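Local coordinates for protein transmembrane oligosaccharyl transferase (Archaeoglobus fulgidus, PDB 3WAJ) that belongs to the STT3/AglB family of membrane oligosaccharyl transferases, joining a bundle of transmembrane helices to a soluble mixed alpha/beta part and binding a zinc ion, at residues Leu54-Ile59 and Glu522-Leu527; Glu518-Tyr523 and Ala561-Ile566; Gly546-Trp551 and Glu601-Lys606; Tyr553-Glu558 and Ala567-Ala572. One frame throughout, in Å; residues are numbered along the deposited sequence.

Contact 1 of 4, residues Leu54-Ile59 and Glu522-Leu527; sequences LIENTI and EYYLQL
N57 does the hydrogen bonding here, gripping two main-chain carbonyls of 522-527 with a single amide nitrogen. Its ND2 lies 2.9 Å from Y524 O, and the second hydrogen of the same group runs almost straight to Q526 O, with ND2 to O at 3.0 Å. Both acceptors sit close to the plane of the carboxamide, but Q526 O is approached from above its own carbonyl plane, 57° out of it. CG of N57 stands anti to the backbone N (chi1 180°), and from there ND2 reaches both carbonyls. R53 also bonds to Y524 O, and N61 to L525 O. Polar side chains of the helix 47-60 region thus take hold of the peptide carbonyls around the end of helix 517-524, tying the STT3 N-terminal region to the AglB core region.

E56 provides the remaining contacts. Its OE1 comes to the edge of the Y524 ring, 3.8 Å from CE1, with carboxylate and ring planes 84° apart. A water donates to E56 OE1 at 3.1 Å and has a weak link to Y524 OH. Apolar packing falls to L525, whose CD2 lies 4.1 Å from E56 CG.

Contact 2 of 4, residues Glu518-Tyr523 and Ala561-Ile566; sequences EKYDEY and AHRMPI
H562 ND1 donates a nearly straight hydrogen bond to D521 OD2, 2.8 Å away. The oxygen lies close to the imidazole plane, yet the nitrogen meets it from above the carboxylate plane, 48° out of it. Beside this pair, R563 lies over one face of Y520. Its CD makes a CH-pi contact 3.9 Å from the ring centroid, and the guanidinium continues over the CD2 side of the ring, the two planes only 12° apart. The bend of the arginine chain at chi2 (-55°), which turns CD out of an extended course, goes with this flat overlap. M564 comes to the Y520 ring at its edge, a Met-aromatic contact with SD 5.5 Å from the centroid, while its terminal CE also meets the edge of Y523, 3.7 Å from CD1.

One step further out, R563 NH1 bonds back to H562 O at 2.8 Å, and that carbonyl oxygen in turn lies 3.3 Å from Y520 CB. Y545 OH bonds to R563 NE, T514 O accepts from NH2, and the hydroxyl of Y520 pairs with Y545 N. H562 itself has left helical geometry just after helix 554-561, with positive phi, and from there the chain enters strand 564-565, packed against helix 517-524.

In chemical terms, the guanidinium is buried but has a polar partner at each of its three nitrogens. D521 would be expected to polarise the imidazole it accepts from, while the positive charge of R563, with NH1 5.0 Å from D521 OD2, probably steadies the carboxylate.

Contact 3 of 4, residues Gly546-Trp551 and Glu601-Lys606; sequences GVISWW and EKLNVK
G546 bonds through both its N and its O to the chain flanking V605. Its N donates to N604 O at 2.9 Å, and its O accepts from K606 N, also at 2.9 Å. One residue bonding to the neighbours before and after its partner is the signature of a parallel bridge, and it brings the CA atoms of G546 and V605 to 4.2 Å. The K606 bond lies in the carbonyl plane of G546, whereas G546 N is tilted 29° from that of N604. Within the same bridge, V605 CA makes a CA-H...O contact of 3.3 Å with G546 O.

Apolar side chains add a looser layer on one face of the strands. I548 sets its CG2 branch 4.0 Å from V605 CG2, the two side chains crossing obliquely, and its CD1 end reaches to 4.4 Å from L603 CD1.

N604, with positive phi, is the C' residue of a Schellman motif that closes helix 593-602 and turns the chain straight into strand 605-611. Its ND2 bonds to Y74 OH.

In the mixed sheet, strand 546-548 lies between 564-565 and 605-611, parallel to both, and 771-776 follows antiparallel beyond 605-611. I548 packs against F587 and F588 of helix 584-588, while V547 touches R563 and V609.

Contact 4 of 4, residues Tyr553-Glu558 and Ala567-Ala572; sequences YGHWIE and ANPFQA
H555 packs its imidazole against P569 and F570 at once. The proline presents its CB-CG-CD edge to one face, with CD almost directly above the ring centre, 3.4 Å from the centroid and 9° off the ring normal. CB and CG of P569 extend that cover along the CD2 side. The edge of the same imidazole points at the face of F570. NE2 and F570 CZ are 3.5 Å apart and the planes are inclined at 64°, an edge-to-face pair whose centroids are 4.8 Å apart. Y50 of helix 47-60 also stacks on the H555 ring. A water 3.0 Å from H555 ND1 donates a hydrogen bond to N568 OD1.

P569 owes its position to a type I turn from N568 to Q571, in which P569 and F570 are the two central residues. Its CD also lies 3.9 Å from G554 CA.

G554, the first residue of helix 554-561, lets the two backbones close in: its CA makes a CA-H...O contact of 3.3 Å with A567 O.

Y553 and G554 end the WWDYG sequence that marks the STT3 family, so the turn packs directly on the helix that this signature begins. H555 also touches D47, one of the zinc ligands with D161 and H163, and F570 reaches to about 8 Å from the zinc ion. This places the H555-F570 ring pair close to the metal site, where the AglB core region meets helix 47-60.

In the fold
The four contacts form a connected run from the transmembrane helices into the mixed sheet. Contacts 1 and 2 share helix 517-524, their centres 11 Å apart, and meet where Y524 CE2 packs 3.4 Å from H562 CD2. Y524 also touches contact 4, with CE2 3.4 Å from E558 O. Contacts 2 and 3 join as neighbouring strands, through a probable hydrogen bond from V547 N to M564 O of 2.8 Å. Contacts 3 and 4 have centres 12 Å apart, and W551 bridges them, its CB 3.2 Å from N568 O. Contact 4 brings F570 to about 8 Å from the zinc ion, while contact 1 sits further along helix 47-60, which begins at the zinc ligand D47.

Contact 1 of 4, residues Leu54-Ile59 and Glu522-Leu527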
# COMPACT_ATOMS: atom_id res chain seq x y z
N LEU A 54 3.42 -14.88 -0.78
CA LEU A 54 4.06 -15.46 -1.96
C LEU A 54 5.27 -16.33 -1.60
O LEU A 54 5.43 -17.43 -2.13
CB LEU A 54 4.47 -14.37 -2.95
CG LEU A 54 3.36 -13.57 -3.62
CD1 LEU A 54 3.98 -12.53 -4.61
CD2 LEU A 54 2.40 -14.51 -4.34
N ILE A 55 6.12 -15.84 -0.70
CA ILE A 55 7.35 -16.55 -0.35
C ILE A 55 7.04 -17.92 0.31
O ILE A 55 7.65 -18.93 -0.01
CB ILE A 55 8.27 -15.67 0.52
CG1 ILE A 55 8.90 -14.57 -0.34
CG2 ILE A 55 9.37 -16.49 1.19
CD1 ILE A 55 9.55 -13.43 0.45
N GLU A 56 6.08 -17.93 1.22
CA GLU A 56 5.58 -19.14 1.84
C GLU A 56 5.10 -20.16 0.80
O GLU A 56 5.43 -21.34 0.86
CB GLU A 56 4.41 -18.76 2.75
CG GLU A 56 4.07 -19.74 3.87
CD GLU A 56 3.32 -19.07 5.02
OE1 GLU A 56 3.04 -17.86 4.91
OE2 GLU A 56 3.01 -19.73 6.02
N ASN A 57 4.32 -19.68 -0.16
CA ASN A 57 3.82 -20.54 -1.22
C ASN A 57 4.96 -21.02 -2.14
O ASN A 57 4.99 -22.16 -2.59
CB ASN A 57 2.75 -19.81 -2.03
CG ASN A 57 2.20 -20.64 -3.15
OD1 ASN A 57 2.91 -20.91 -4.12
ND2 ASN A 57 0.94 -21.06 -3.03
N THR A 58 5.90 -20.12 -2.42
CA THR A 58 7.03 -20.45 -3.27
C THR A 58 7.96 -21.44 -2.58
O THR A 58 8.47 -22.37 -3.22
CB THR A 58 7.81 -19.20 -3.63
OG1 THR A 58 6.93 -18.25 -4.24
CG2 THR A 58 8.95 -19.55 -4.59
N ILE A 59 8.18 -21.25 -1.28
CA ILE A 59 9.01 -22.18 -0.55
C ILE A 59 8.43 -23.59 -0.69
O ILE A 59 9.13 -24.53 -1.06
CB ILE A 59 9.17 -21.80 0.94
CG1 ILE A 59 10.14 -20.62 1.11
CG2 ILE A 59 9.69 -22.99 1.72
CD1 ILE A 59 10.29 -20.12 2.59
N GLU A 522 -4.39 -25.84 3.05
CA GLU A 522 -3.80 -26.58 1.91
C GLU A 522 -3.75 -25.70 0.67
O GLU A 522 -2.73 -25.65 -0.02
CB GLU A 522 -4.65 -27.79 1.51
CG GLU A 522 -4.99 -28.77 2.58
CD GLU A 522 -6.17 -29.62 2.18
OE1 GLU A 522 -7.00 -29.13 1.39
OE2 GLU A 522 -6.27 -30.78 2.64
N TYR A 523 -4.87 -25.06 0.37
CA TYR A 523 -5.04 -24.35 -0.90
C TYR A 523 -4.07 -23.17 -0.97
O TYR A 523 -3.48 -22.90 -2.00
CB TYR A 523 -6.50 -23.89 -1.08
CG TYR A 523 -6.82 -23.46 -2.49
CD1 TYR A 523 -7.44 -22.25 -2.73
CD2 TYR A 523 -6.48 -24.25 -3.58
CE1 TYR A 523 -7.74 -21.84 -4.02
CE2 TYR A 523 -6.76 -23.85 -4.88
CZ TYR A 523 -7.40 -22.64 -5.09
OH TYR A 523 -7.69 -22.22 -6.37
N TYR A 524 -3.90 -22.50 0.17
CA TYR A 524 -2.94 -21.42 0.34
C TYR A 524 -1.56 -21.79 -0.21
O TYR A 524 -0.84 -20.92 -0.72
CB TYR A 524 -2.83 -21.12 1.84
CG TYR A 524 -2.13 -19.83 2.21
CD1 TYR A 524 -0.81 -19.83 2.64
CD2 TYR A 524 -2.81 -18.61 2.14
CE1 TYR A 524 -0.17 -18.67 2.99
CE2 TYR A 524 -2.17 -17.43 2.49
CZ TYR A 524 -0.85 -17.47 2.92
OH TYR A 524 -0.19 -16.31 3.28
N LEU A 525 -1.19 -23.07 -0.12
CA LEU A 525 0.16 -23.49 -0.51
C LEU A 525 0.26 -24.10 -1.91
O LEU A 525 1.33 -24.50 -2.34
CB LEU A 525 0.75 -24.42 0.54
CG LEU A 525 0.76 -23.77 1.93
CD1 LEU A 525 1.12 -24.79 2.99
CD2 LEU A 525 1.76 -22.60 1.96
N GLN A 526 -0.86 -24.16 -2.63
CA GLN A 526 -0.88 -24.78 -3.95
C GLN A 526 -0.35 -23.90 -5.06
O GLN A 526 -0.53 -22.66 -5.06
CB GLN A 526 -2.29 -25.22 -4.33
CG GLN A 526 -2.84 -26.32 -3.48
CD GLN A 526 -1.99 -27.56 -3.55
OE1 GLN A 526 -1.44 -28.00 -2.54
NE2 GLN A 526 -1.88 -28.14 -4.74
N LEU A 527 0.26 -24.55 -6.04
CA LEU A 527 0.81 -23.88 -7.18
C LEU A 527 -0.29 -23.66 -8.21
O LEU A 527 -0.43 -24.44 -9.14
CB LEU A 527 1.94 -24.72 -7.78
CG LEU A 527 2.70 -24.05 -8.91
CD1 LEU A 527 3.41 -22.80 -8.37
CD2 LEU A 527 3.68 -25.02 -9.53
O HOH W 1 0.45 -17.14 6.41

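Contact 2 of 4, residues Glu518-Tyr523 and Ala561-Ile566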
# COMPACT_ATOMS: atom_id res chain seq x y z
N GLU A 518 -8.82 -26.13 7.34
CA GLU A 518 -7.84 -27.06 6.77
C GLU A 518 -7.73 -26.91 5.24
O GLU A 518 -6.62 -26.91 4.68
CB GLU A 518 -8.20 -28.50 7.15
CG GLU A 518 -6.99 -29.42 7.33
CD GLU A 518 -7.36 -30.83 7.80
OE1 GLU A 518 -6.51 -31.47 8.46
OE2 GLU A 518 -8.48 -31.30 7.50
N LYS A 519 -8.86 -26.77 4.56
CA LYS A 519 -8.83 -26.60 3.11
C LYS A 519 -8.13 -25.31 2.72
O LYS A 519 -7.25 -25.31 1.84
CB LYS A 519 -10.25 -26.70 2.52
CG LYS A 519 -10.91 -28.07 2.73
CD LYS A 519 -12.18 -28.24 1.91
CE LYS A 519 -12.92 -29.51 2.31
NZ LYS A 519 -13.44 -29.40 3.70
N TYR A 520 -8.51 -24.22 3.38
CA TYR A 520 -7.86 -22.93 3.17
C TYR A 520 -6.35 -23.06 3.36
O TYR A 520 -5.58 -22.56 2.54
CB TYR A 520 -8.47 -21.85 4.07
CG TYR A 520 -9.86 -21.45 3.61
CD1 TYR A 520 -10.04 -20.77 2.41
CD2 TYR A 520 -10.98 -21.77 4.35
CE1 TYR A 520 -11.30 -20.40 1.96
CE2 TYR A 520 -12.27 -21.42 3.91
CZ TYR A 520 -12.41 -20.74 2.72
OH TYR A 520 -13.66 -20.38 2.27
N ASP A 521 -5.92 -23.77 4.41
CA ASP A 521 -4.48 -23.96 4.63
C ASP A 521 -3.78 -24.76 3.53
O ASP A 521 -2.69 -24.37 3.11
CB ASP A 521 -4.20 -24.55 6.03
CG ASP A 521 -4.43 -23.53 7.16
OD1 ASP A 521 -4.27 -23.90 8.33
OD2 ASP A 521 -4.77 -22.36 6.88
N GLU A 522 -4.39 -25.84 3.05
CA GLU A 522 -3.80 -26.58 1.91
C GLU A 522 -3.75 -25.70 0.67
O GLU A 522 -2.73 -25.65 -0.02
CB GLU A 522 -4.65 -27.79 1.51
CG GLU A 522 -4.99 -28.77 2.58
CD GLU A 522 -6.17 -29.62 2.18
OE1 GLU A 522 -7.00 -29.13 1.39
OE2 GLU A 522 -6.27 -30.78 2.64
N TYR A 523 -4.87 -25.06 0.37
CA TYR A 523 -5.04 -24.35 -0.90
C TYR A 523 -4.07 -23.17 -0.97
O TYR A 523 -3.48 -22.90 -2.00
CB TYR A 523 -6.50 -23.89 -1.08
CG TYR A 523 -6.82 -23.46 -2.49
CD1 TYR A 523 -7.44 -22.25 -2.73
CD2 TYR A 523 -6.48 -24.25 -3.58
CE1 TYR A 523 -7.74 -21.84 -4.02
CE2 TYR A 523 -6.76 -23.85 -4.88
CZ TYR A 523 -7.40 -22.64 -5.09
OH TYR A 523 -7.69 -22.22 -6.37
N ALA A 561 -5.47 -14.33 8.28
CA ALA A 561 -6.67 -15.14 8.47
C ALA A 561 -6.69 -16.38 7.58
O ALA A 561 -7.48 -17.30 7.82
CB ALA A 561 -7.92 -14.30 8.24
N HIS A 562 -5.83 -16.40 6.56
CA HIS A 562 -5.92 -17.41 5.49
C HIS A 562 -7.37 -17.53 5.00
O HIS A 562 -7.89 -18.64 4.83
CB HIS A 562 -5.41 -18.79 5.96
CG HIS A 562 -3.92 -18.90 6.06
ND1 HIS A 562 -3.29 -20.05 6.49
CD2 HIS A 562 -2.94 -18.01 5.79
CE1 HIS A 562 -1.98 -19.86 6.48
NE2 HIS A 562 -1.74 -18.63 6.06
N ARG A 563 -8.04 -16.40 4.80
CA ARG A 563 -9.35 -16.36 4.16
C ARG A 563 -9.28 -15.52 2.90
O ARG A 563 -8.25 -14.91 2.63
CB ARG A 563 -10.44 -15.87 5.12
CG ARG A 563 -10.69 -16.84 6.28
CD ARG A 563 -11.04 -18.28 5.80
NE ARG A 563 -11.27 -19.19 6.93
CZ ARG A 563 -10.33 -19.91 7.53
NH1 ARG A 563 -9.08 -19.86 7.10
NH2 ARG A 563 -10.64 -20.70 8.56
N MET A 564 -10.35 -15.46 2.13
CA MET A 564 -10.25 -14.83 0.82
C MET A 564 -10.98 -13.49 0.76
O MET A 564 -12.21 -13.44 0.78
CB MET A 564 -10.77 -15.77 -0.26
CG MET A 564 -10.13 -17.16 -0.23
SD MET A 564 -10.89 -18.23 -1.47
CE MET A 564 -9.68 -19.57 -1.59
N PRO A 565 -10.21 -12.39 0.66
CA PRO A 565 -10.81 -11.05 0.63
C PRO A 565 -11.37 -10.68 -0.73
O PRO A 565 -10.80 -11.02 -1.79
CB PRO A 565 -9.63 -10.13 0.98
CG PRO A 565 -8.44 -10.86 0.40
CD PRO A 565 -8.74 -12.33 0.68
N ILE A 566 -12.49 -9.98 -0.70
CA ILE A 566 -13.12 -9.44 -1.90
C ILE A 566 -12.25 -8.32 -2.51
O ILE A 566 -12.16 -8.17 -3.74
CB ILE A 566 -14.53 -8.90 -1.51
CG1 ILE A 566 -15.60 -9.95 -1.81
CG2 ILE A 566 -14.83 -7.53 -2.17
CD1 ILE A 566 -15.64 -11.10 -0.79
O HOH W 2 -6.88 -21.91 8.03

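Contact 3 of 4, residues Gly546-Trp551 and Glu601-Lys606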
# COMPACT_ATOMS: atom_id res chain seq x y z
N GLY A 546 -16.31 -15.68 0.61
CA GLY A 546 -15.51 -14.47 0.60
C GLY A 546 -15.63 -13.68 1.89
O GLY A 546 -16.62 -13.78 2.63
N VAL A 547 -14.59 -12.89 2.14
CA VAL A 547 -14.53 -12.03 3.29
C VAL A 547 -14.46 -10.58 2.79
O VAL A 547 -13.51 -10.18 2.10
CB VAL A 547 -13.29 -12.35 4.11
CG1 VAL A 547 -13.20 -11.40 5.34
CG2 VAL A 547 -13.33 -13.80 4.56
N ILE A 548 -15.48 -9.79 3.13
CA ILE A 548 -15.56 -8.43 2.62
C ILE A 548 -15.15 -7.37 3.65
O ILE A 548 -15.58 -7.36 4.80
CB ILE A 548 -16.95 -8.12 2.03
CG1 ILE A 548 -16.89 -6.85 1.19
CG2 ILE A 548 -18.00 -8.00 3.12
CD1 ILE A 548 -17.94 -6.81 0.10
N SER A 549 -14.30 -6.45 3.21
CA SER A 549 -13.78 -5.41 4.07
C SER A 549 -13.20 -4.35 3.13
O SER A 549 -13.16 -4.55 1.93
CB SER A 549 -12.69 -5.99 4.98
OG SER A 549 -12.12 -4.97 5.78
N TRP A 550 -12.75 -3.22 3.67
CA TRP A 550 -12.18 -2.19 2.81
C TRP A 550 -10.92 -2.75 2.12
O TRP A 550 -10.32 -3.72 2.61
CB TRP A 550 -11.88 -0.93 3.64
CG TRP A 550 -11.56 0.31 2.83
CD1 TRP A 550 -10.57 1.21 3.10
CD2 TRP A 550 -12.22 0.78 1.64
NE1 TRP A 550 -10.57 2.20 2.15
CE2 TRP A 550 -11.56 1.97 1.24
CE3 TRP A 550 -13.29 0.31 0.86
CZ2 TRP A 550 -11.95 2.70 0.11
CZ3 TRP A 550 -13.67 1.03 -0.26
CH2 TRP A 550 -13.00 2.22 -0.63
N TRP A 551 -10.51 -2.16 1.00
CA TRP A 551 -9.45 -2.78 0.19
C TRP A 551 -8.07 -2.76 0.85
O TRP A 551 -7.25 -3.64 0.58
CB TRP A 551 -9.38 -2.16 -1.20
CG TRP A 551 -9.08 -0.68 -1.24
CD1 TRP A 551 -9.99 0.34 -1.25
CD2 TRP A 551 -7.78 -0.06 -1.31
NE1 TRP A 551 -9.35 1.55 -1.32
CE2 TRP A 551 -8.00 1.34 -1.35
CE3 TRP A 551 -6.47 -0.55 -1.33
CZ2 TRP A 551 -6.94 2.26 -1.43
CZ3 TRP A 551 -5.41 0.37 -1.40
CH2 TRP A 551 -5.66 1.76 -1.45
N GLU A 601 -24.23 -11.40 -2.38
CA GLU A 601 -24.55 -12.62 -3.09
C GLU A 601 -23.64 -12.81 -4.30
O GLU A 601 -23.08 -13.88 -4.48
CB GLU A 601 -26.02 -12.62 -3.52
CG GLU A 601 -26.52 -13.97 -4.02
CD GLU A 601 -26.68 -15.02 -2.91
OE1 GLU A 601 -26.35 -14.74 -1.73
OE2 GLU A 601 -27.13 -16.14 -3.23
N LYS A 602 -23.48 -11.75 -5.11
CA LYS A 602 -22.58 -11.77 -6.27
C LYS A 602 -21.17 -12.18 -5.93
O LYS A 602 -20.53 -12.87 -6.72
CB LYS A 602 -22.53 -10.39 -6.95
CG LYS A 602 -23.83 -9.98 -7.63
CD LYS A 602 -24.12 -10.84 -8.86
CE LYS A 602 -25.59 -10.71 -9.26
NZ LYS A 602 -26.05 -11.77 -10.23
N LEU A 603 -20.68 -11.74 -4.77
CA LEU A 603 -19.30 -12.01 -4.38
C LEU A 603 -19.24 -13.14 -3.38
O LEU A 603 -18.17 -13.44 -2.83
CB LEU A 603 -18.63 -10.75 -3.83
CG LEU A 603 -18.79 -9.55 -4.77
CD1 LEU A 603 -18.48 -8.23 -4.05
CD2 LEU A 603 -17.91 -9.71 -6.01
N ASN A 604 -20.39 -13.76 -3.14
CA ASN A 604 -20.45 -14.93 -2.27
C ASN A 604 -19.80 -14.65 -0.90
O ASN A 604 -18.97 -15.45 -0.42
CB ASN A 604 -19.73 -16.09 -2.97
CG ASN A 604 -20.03 -17.41 -2.33
OD1 ASN A 604 -21.16 -17.67 -1.91
ND2 ASN A 604 -19.01 -18.28 -2.25
N VAL A 605 -20.15 -13.53 -0.27
CA VAL A 605 -19.50 -13.26 1.00
C VAL A 605 -20.18 -13.99 2.15
O VAL A 605 -21.40 -14.17 2.15
CB VAL A 605 -19.32 -11.74 1.31
CG1 VAL A 605 -19.61 -10.88 0.09
CG2 VAL A 605 -20.16 -11.32 2.50
N LYS A 606 -19.37 -14.44 3.10
CA LYS A 606 -19.90 -15.06 4.30
C LYS A 606 -19.49 -14.28 5.57
O LYS A 606 -20.13 -14.37 6.62
CB LYS A 606 -19.45 -16.52 4.39
CG LYS A 606 -20.16 -17.27 5.48
CD LYS A 606 -19.67 -18.71 5.67
CE LYS A 606 -20.71 -19.48 6.51
NZ LYS A 606 -20.10 -20.60 7.26

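Contact 4 of 4, residues Tyr553-Glu558 and Ala567-Ala572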
# COMPACT_ATOMS: atom_id res chain seq x y z
N TYR A 553 -7.15 -3.70 3.64
CA TYR A 553 -6.96 -4.79 4.59
C TYR A 553 -6.78 -6.17 3.93
O TYR A 553 -6.54 -7.16 4.63
CB TYR A 553 -8.15 -4.79 5.60
CG TYR A 553 -8.29 -3.42 6.25
CD1 TYR A 553 -7.23 -2.88 6.97
CD2 TYR A 553 -9.45 -2.66 6.12
CE1 TYR A 553 -7.32 -1.62 7.57
CE2 TYR A 553 -9.55 -1.38 6.73
CZ TYR A 553 -8.47 -0.87 7.45
OH TYR A 553 -8.51 0.40 8.05
N GLY A 554 -6.87 -6.22 2.60
CA GLY A 554 -6.86 -7.47 1.85
C GLY A 554 -5.66 -8.37 2.11
O GLY A 554 -5.80 -9.59 2.32
N HIS A 555 -4.48 -7.77 2.11
CA HIS A 555 -3.26 -8.54 2.35
C HIS A 555 -3.21 -9.17 3.75
O HIS A 555 -2.81 -10.34 3.88
CB HIS A 555 -2.00 -7.71 2.01
CG HIS A 555 -1.86 -7.42 0.55
ND1 HIS A 555 -2.56 -8.12 -0.42
CD2 HIS A 555 -1.10 -6.51 -0.11
CE1 HIS A 555 -2.23 -7.65 -1.62
NE2 HIS A 555 -1.35 -6.68 -1.45
N TRP A 556 -3.63 -8.43 4.77
CA TRP A 556 -3.71 -8.98 6.14
C TRP A 556 -4.69 -10.14 6.23
O TRP A 556 -4.40 -11.16 6.86
CB TRP A 556 -4.12 -7.90 7.14
CG TRP A 556 -3.17 -6.75 7.23
CD1 TRP A 556 -1.90 -6.67 6.71
CD2 TRP A 556 -3.42 -5.50 7.89
NE1 TRP A 556 -1.34 -5.44 7.03
CE2 TRP A 556 -2.25 -4.71 7.74
CE3 TRP A 556 -4.50 -4.97 8.59
CZ2 TRP A 556 -2.17 -3.41 8.26
CZ3 TRP A 556 -4.41 -3.69 9.11
CH2 TRP A 556 -3.26 -2.91 8.93
N ILE A 557 -5.87 -9.97 5.63
CA ILE A 557 -6.91 -10.99 5.69
C ILE A 557 -6.38 -12.27 5.10
O ILE A 557 -6.51 -13.34 5.68
CB ILE A 557 -8.20 -10.54 4.96
CG1 ILE A 557 -8.90 -9.44 5.75
CG2 ILE A 557 -9.15 -11.72 4.79
CD1 ILE A 557 -10.15 -8.90 5.07
N GLU A 558 -5.74 -12.16 3.94
CA GLU A 558 -5.16 -13.33 3.28
C GLU A 558 -3.97 -13.93 4.04
O GLU A 558 -3.91 -15.13 4.26
CB GLU A 558 -4.73 -12.96 1.87
CG GLU A 558 -4.07 -14.11 1.13
CD GLU A 558 -3.82 -13.76 -0.34
OE1 GLU A 558 -3.93 -12.56 -0.69
OE2 GLU A 558 -3.51 -14.68 -1.13
N ALA A 567 -11.59 -7.55 -1.65
CA ALA A 567 -10.82 -6.40 -2.10
C ALA A 567 -9.36 -6.40 -1.60
O ALA A 567 -9.06 -6.96 -0.54
CB ALA A 567 -11.53 -5.09 -1.75
N ASN A 568 -8.50 -5.70 -2.34
CA ASN A 568 -7.04 -5.82 -2.33
C ASN A 568 -6.36 -4.48 -2.18
O ASN A 568 -6.88 -3.47 -2.67
CB ASN A 568 -6.55 -6.24 -3.74
CG ASN A 568 -6.36 -7.71 -3.88
OD1 ASN A 568 -6.18 -8.40 -2.89
ND2 ASN A 568 -6.39 -8.20 -5.11
N PRO A 569 -5.14 -4.47 -1.64
CA PRO A 569 -4.31 -3.26 -1.74
C PRO A 569 -3.72 -3.00 -3.13
O PRO A 569 -2.99 -2.02 -3.28
CB PRO A 569 -3.22 -3.51 -0.68
CG PRO A 569 -3.89 -4.47 0.31
CD PRO A 569 -4.65 -5.40 -0.60
N PHE A 570 -4.01 -3.86 -4.12
CA PHE A 570 -3.80 -3.51 -5.54
C PHE A 570 -5.01 -2.79 -6.10
O PHE A 570 -5.09 -2.58 -7.30
CB PHE A 570 -3.59 -4.75 -6.41
CG PHE A 570 -2.57 -5.70 -5.87
CD1 PHE A 570 -1.33 -5.24 -5.46
CD2 PHE A 570 -2.86 -7.04 -5.73
CE1 PHE A 570 -0.40 -6.11 -4.93
CE2 PHE A 570 -1.93 -7.92 -5.19
CZ PHE A 570 -0.70 -7.45 -4.80
N GLN A 571 -5.96 -2.46 -5.21
CA GLN A 571 -7.23 -1.80 -5.55
C GLN A 571 -8.17 -2.62 -6.43
O GLN A 571 -8.99 -2.07 -7.16
CB GLN A 571 -6.99 -0.39 -6.13
CG GLN A 571 -6.29 0.55 -5.12
CD GLN A 571 -5.89 1.89 -5.72
OE1 GLN A 571 -6.12 2.16 -6.91
NE2 GLN A 571 -5.29 2.74 -4.91
N ALA A 572 -8.05 -3.95 -6.34
CA ALA A 572 -9.04 -4.86 -6.91
C ALA A 572 -10.24 -5.01 -5.97
O ALA A 572 -10.08 -4.94 -4.74
CB ALA A 572 -8.42 -6.22 -7.16
O HOH W 3 -4.63 -10.24 -0.73